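Local coordinates for glucose-binding protein (Thermus thermophilus HB27, PDB 2B3F) that binds galactose and glucose as the solute-binding protein of what is probably a sugar transport system, at residues Leu161-Asn166 against Asp213-Asp218; His171-Val176 against Glu206-Val211. All blocks are in the same frame, centred on the assembly; numbering follows the deposited sequence.

Interaction 1: residues Leu161-Asn166 against Asp213-Asp218; sequences LALGEN and DCANKD
The side-chain amide nitrogen of N216 is gripped twice: ND2 gives one bond to L163 O at 3.0 Å and a second to D218 OD1 at 2.8 Å. Both acceptors lie close to the plane of the amide. On the other branch N216 OD1 accepts from L163 N at 2.9 Å, on a lone pair in the carbonyl plane but with a bent N-H...O angle of 135°. The carboxamide thus answers both the N-H and the C=O of L163 as a strand backbone would, and these three bonds fix its flip. To reach there, CG takes the crowded position between backbone N and carbonyl carbon (chi1 46°). Upstream the main chains meet in a single beta bridge: L161 N donates to C214 O at 2.9 Å, and N216 N gives a more bent bond to L161 O. L161 O also lies 3.1 Å from A215 CA, a CA-H...O contact. Apolar groups fill in beside the bridge, with L163 CD2 3.8 Å from A215 CB and L161 CB alongside C214 CB. The contact, an edge-strand bridge prolonged by an asparagine in an alpha/beta domain of this periplasmic binding protein, ties the loop after helix 199-212 to edge strand 161-162, whose A162 bonds through its backbone to F238 of strand 238-240. L161 and C214 both pack on helix 142-154, while L163 rests on helix 166-190 and N216 touches R230 of helix 224-233.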
# COMPACT_ATOMS: atom_id res chain seq x y z
N LEU A 161 11.85 -16.09 -6.34
CA LEU A 161 11.16 -14.87 -5.86
C LEU A 161 11.20 -13.78 -6.92
O LEU A 161 12.28 -13.42 -7.40
CB LEU A 161 11.77 -14.38 -4.56
CG LEU A 161 11.14 -13.09 -3.98
CD1 LEU A 161 9.69 -13.34 -3.63
CD2 LEU A 161 11.92 -12.61 -2.78
N ALA A 162 10.02 -13.28 -7.29
CA ALA A 162 9.89 -12.13 -8.17
C ALA A 162 10.03 -10.87 -7.33
O ALA A 162 9.48 -10.80 -6.22
CB ALA A 162 8.55 -12.14 -8.90
N LEU A 163 10.76 -9.90 -7.85
CA LEU A 163 11.00 -8.63 -7.17
C LEU A 163 11.25 -7.53 -8.21
O LEU A 163 11.74 -7.81 -9.31
CB LEU A 163 12.19 -8.80 -6.23
CG LEU A 163 12.54 -7.69 -5.25
CD1 LEU A 163 11.39 -7.41 -4.32
CD2 LEU A 163 13.77 -8.13 -4.49
N GLY A 164 10.88 -6.29 -7.88
CA GLY A 164 11.07 -5.14 -8.75
C GLY A 164 11.92 -4.03 -8.14
O GLY A 164 12.79 -4.26 -7.29
N GLU A 165 11.59 -2.81 -8.55
CA GLU A 165 12.31 -1.61 -8.19
C GLU A 165 12.35 -1.34 -6.67
O GLU A 165 11.67 -1.99 -5.87
CB GLU A 165 11.71 -0.40 -8.93
CG GLU A 165 10.26 -0.06 -8.53
CD GLU A 165 9.75 1.18 -9.21
OE1 GLU A 165 10.43 2.24 -9.10
OE2 GLU A 165 8.67 1.13 -9.83
N ASN A 166 13.17 -0.36 -6.31
CA ASN A 166 13.47 -0.05 -4.92
C ASN A 166 12.26 -0.11 -3.98
O ASN A 166 12.32 -0.82 -2.97
CB ASN A 166 14.15 1.32 -4.83
CG ASN A 166 14.45 1.74 -3.40
OD1 ASN A 166 13.58 2.27 -2.72
ND2 ASN A 166 15.72 1.61 -2.98
N ASP A 213 18.39 -13.16 -1.76
CA ASP A 213 19.19 -14.10 -2.57
C ASP A 213 18.34 -15.08 -3.38
O ASP A 213 18.89 -15.83 -4.19
CB ASP A 213 20.21 -14.87 -1.71
CG ASP A 213 21.44 -14.05 -1.36
OD1 ASP A 213 21.64 -12.97 -1.96
OD2 ASP A 213 22.23 -14.50 -0.48
N CYS A 214 17.01 -15.08 -3.19
CA CYS A 214 16.09 -15.88 -4.02
C CYS A 214 15.47 -15.11 -5.19
O CYS A 214 14.68 -15.69 -5.97
CB CYS A 214 14.97 -16.43 -3.15
SG CYS A 214 15.55 -17.36 -1.71
N ALA A 215 15.80 -13.83 -5.30
CA ALA A 215 15.14 -12.90 -6.20
C ALA A 215 15.85 -12.78 -7.55
O ALA A 215 17.05 -13.09 -7.67
CB ALA A 215 15.03 -11.51 -5.55
N ASN A 216 15.11 -12.32 -8.55
CA ASN A 216 15.70 -12.04 -9.86
C ASN A 216 16.72 -10.88 -9.75
O ASN A 216 16.48 -9.87 -9.09
CB ASN A 216 14.62 -11.73 -10.91
CG ASN A 216 13.58 -10.74 -10.40
OD1 ASN A 216 12.85 -11.07 -9.46
ND2 ASN A 216 13.50 -9.54 -11.02
N LYS A 217 17.85 -11.03 -10.43
CA LYS A 217 18.94 -10.08 -10.29
C LYS A 217 18.68 -8.78 -11.05
O LYS A 217 19.37 -7.77 -10.81
CB LYS A 217 20.26 -10.72 -10.78
CG LYS A 217 20.63 -12.00 -10.02
CD LYS A 217 21.59 -11.72 -8.88
CE LYS A 217 21.75 -12.91 -7.92
NZ LYS A 217 21.81 -14.23 -8.62
N ASP A 218 17.70 -8.79 -11.95
CA ASP A 218 17.33 -7.60 -12.72
C ASP A 218 16.22 -6.74 -12.06
O ASP A 218 15.67 -5.83 -12.69
CB ASP A 218 16.92 -7.97 -14.16
CG ASP A 218 15.66 -8.86 -14.24
OD1 ASP A 218 15.21 -9.45 -13.24
OD2 ASP A 218 15.12 -8.99 -15.36

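Interaction 2: residues His171-Val176 against Glu206-Val211; sequences HLWESV and EVFGRV
Segments 171-176 and 206-211 are two helical stretches whose axes pass 9.6 Å apart, their N-to-C directions 129° from each other, closer to antiparallel than to parallel. The closest CA pair is V176 and F208, 6.1 Å apart. F208 reaches across with CG anti to its backbone N (chi1 180°), laying its ring against the first turn of segment 171-176. W173 meets one face of that ring in a T-shaped stack: the five-membered ring comes edge-on, the planes at 81° and the centroids 5.1 Å apart. CD1 of W173 makes the approach, 3.8 Å from F208 CG, and W173 CB lies over the same face as a CH-pi contact. L172 CD2 lies 3.6 Å from F208 CE1, and the same methyl reaches V211 CG1. V176 uses CG1 against V207 CG1 at 3.9 Å and, at about a right angle, against F208 CB. An alanine in place of F208 would lose the face that W173 abuts and the CE1 contact with L172, and would probably loosen the packing of the two helices. This is helix-helix packing within an alpha/beta domain of the periplasmic binding protein, away from the sugar. W142 of helix 142-154 packs on V176, V207 and V211, joining a third helix to the pair. W173 also meets the rings of W205 and F360, and L172 rests on I240 of strand 238-240.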
# COMPACT_ATOMS: atom_id res chain seq x y z
N HIS A 171 8.90 -2.87 0.25
CA HIS A 171 7.64 -3.57 0.43
C HIS A 171 7.86 -4.98 0.95
O HIS A 171 7.23 -5.40 1.90
CB HIS A 171 6.83 -3.60 -0.87
CG HIS A 171 5.43 -4.06 -0.65
ND1 HIS A 171 4.36 -3.20 -0.62
CD2 HIS A 171 4.94 -5.30 -0.40
CE1 HIS A 171 3.26 -3.89 -0.37
NE2 HIS A 171 3.58 -5.17 -0.25
N LEU A 172 8.77 -5.70 0.30
CA LEU A 172 9.16 -7.02 0.79
C LEU A 172 9.70 -6.95 2.22
O LEU A 172 9.32 -7.76 3.08
CB LEU A 172 10.24 -7.57 -0.12
CG LEU A 172 10.87 -8.87 0.30
CD1 LEU A 172 9.85 -10.01 0.39
CD2 LEU A 172 11.98 -9.16 -0.74
N TRP A 173 10.55 -5.97 2.49
CA TRP A 173 11.16 -5.80 3.81
C TRP A 173 10.10 -5.65 4.91
O TRP A 173 10.23 -6.25 5.96
CB TRP A 173 12.09 -4.59 3.85
CG TRP A 173 12.80 -4.41 5.17
CD1 TRP A 173 14.01 -4.96 5.55
CD2 TRP A 173 12.35 -3.65 6.31
NE1 TRP A 173 14.32 -4.59 6.83
CE2 TRP A 173 13.34 -3.78 7.32
CE3 TRP A 173 11.22 -2.87 6.57
CZ2 TRP A 173 13.22 -3.15 8.57
CZ3 TRP A 173 11.10 -2.25 7.80
CH2 TRP A 173 12.10 -2.40 8.80
N GLU A 174 9.02 -4.90 4.67
CA GLU A 174 8.05 -4.69 5.77
C GLU A 174 7.33 -5.99 6.13
O GLU A 174 7.00 -6.22 7.29
CB GLU A 174 7.11 -3.51 5.55
CG GLU A 174 6.11 -3.60 4.43
CD GLU A 174 5.26 -2.32 4.32
OE1 GLU A 174 5.67 -1.27 4.89
OE2 GLU A 174 4.21 -2.37 3.65
N SER A 175 7.13 -6.86 5.15
CA SER A 175 6.60 -8.22 5.45
C SER A 175 7.60 -9.04 6.27
O SER A 175 7.24 -9.67 7.26
CB SER A 175 6.23 -8.98 4.19
OG SER A 175 4.91 -8.71 3.77
N VAL A 176 8.86 -9.04 5.84
CA VAL A 176 9.90 -9.74 6.58
C VAL A 176 10.00 -9.22 8.02
O VAL A 176 10.03 -10.02 8.96
CB VAL A 176 11.27 -9.67 5.85
CG1 VAL A 176 12.40 -10.22 6.73
CG2 VAL A 176 11.22 -10.39 4.52
N GLU A 206 18.78 -9.52 8.48
CA GLU A 206 19.41 -10.83 8.25
C GLU A 206 18.50 -11.74 7.45
O GLU A 206 18.92 -12.34 6.45
CB GLU A 206 19.75 -11.52 9.58
CG GLU A 206 20.69 -12.75 9.51
CD GLU A 206 20.09 -14.10 9.00
OE1 GLU A 206 18.92 -14.46 9.33
OE2 GLU A 206 20.85 -14.83 8.29
N VAL A 207 17.25 -11.87 7.91
CA VAL A 207 16.31 -12.71 7.21
C VAL A 207 16.06 -12.12 5.82
O VAL A 207 16.06 -12.83 4.83
CB VAL A 207 14.99 -12.89 7.99
CG1 VAL A 207 13.99 -13.72 7.16
CG2 VAL A 207 15.26 -13.53 9.36
N PHE A 208 15.88 -10.81 5.74
CA PHE A 208 15.64 -10.13 4.45
C PHE A 208 16.74 -10.42 3.41
O PHE A 208 16.45 -10.72 2.25
CB PHE A 208 15.51 -8.62 4.70
CG PHE A 208 15.27 -7.81 3.46
CD1 PHE A 208 14.10 -7.96 2.74
CD2 PHE A 208 16.20 -6.87 3.04
CE1 PHE A 208 13.88 -7.21 1.60
CE2 PHE A 208 15.98 -6.12 1.91
CZ PHE A 208 14.82 -6.28 1.18
N GLY A 209 17.99 -10.36 3.83
CA GLY A 209 19.12 -10.66 2.91
C GLY A 209 19.09 -12.06 2.33
O GLY A 209 19.40 -12.27 1.16
N ARG A 210 18.71 -13.04 3.15
CA ARG A 210 18.59 -14.40 2.66
C ARG A 210 17.48 -14.49 1.63
O ARG A 210 17.63 -15.13 0.59
CB ARG A 210 18.30 -15.37 3.80
CG ARG A 210 19.42 -15.48 4.81
CD ARG A 210 19.02 -16.51 5.84
NE ARG A 210 20.07 -16.86 6.78
CZ ARG A 210 21.00 -17.79 6.57
NH1 ARG A 210 21.03 -18.50 5.44
NH2 ARG A 210 21.90 -18.03 7.50
N VAL A 211 16.36 -13.83 1.92
CA VAL A 211 15.22 -13.83 1.02
C VAL A 211 15.61 -13.15 -0.32
O VAL A 211 15.25 -13.61 -1.40
CB VAL A 211 14.01 -13.13 1.69
CG1 VAL A 211 12.87 -12.93 0.70
CG2 VAL A 211 13.56 -13.93 2.92

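Interaction 2 is nested along the chain inside the loop that interaction 1 closes: strand 161-162 leads into helix 166-190, and helix 199-212 runs out into the loop of 213-218. Their centres are 12 Å apart and they share one apolar layer. There L161 CD2 packs 3.6 Å from V211 CG1 and 4.0 Å from L172 CD2, while L163 CD1 is also 4.0 Å from L172 CD2. F145 of helix 142-154 touches both L161 and V211. Neither contact reaches the sugar: the side chains of L163 and L172 lie about 13 and 14 Å from bound galactose. H171, however, hydrogen-bonds through ND1 to H348 of the galactose pocket.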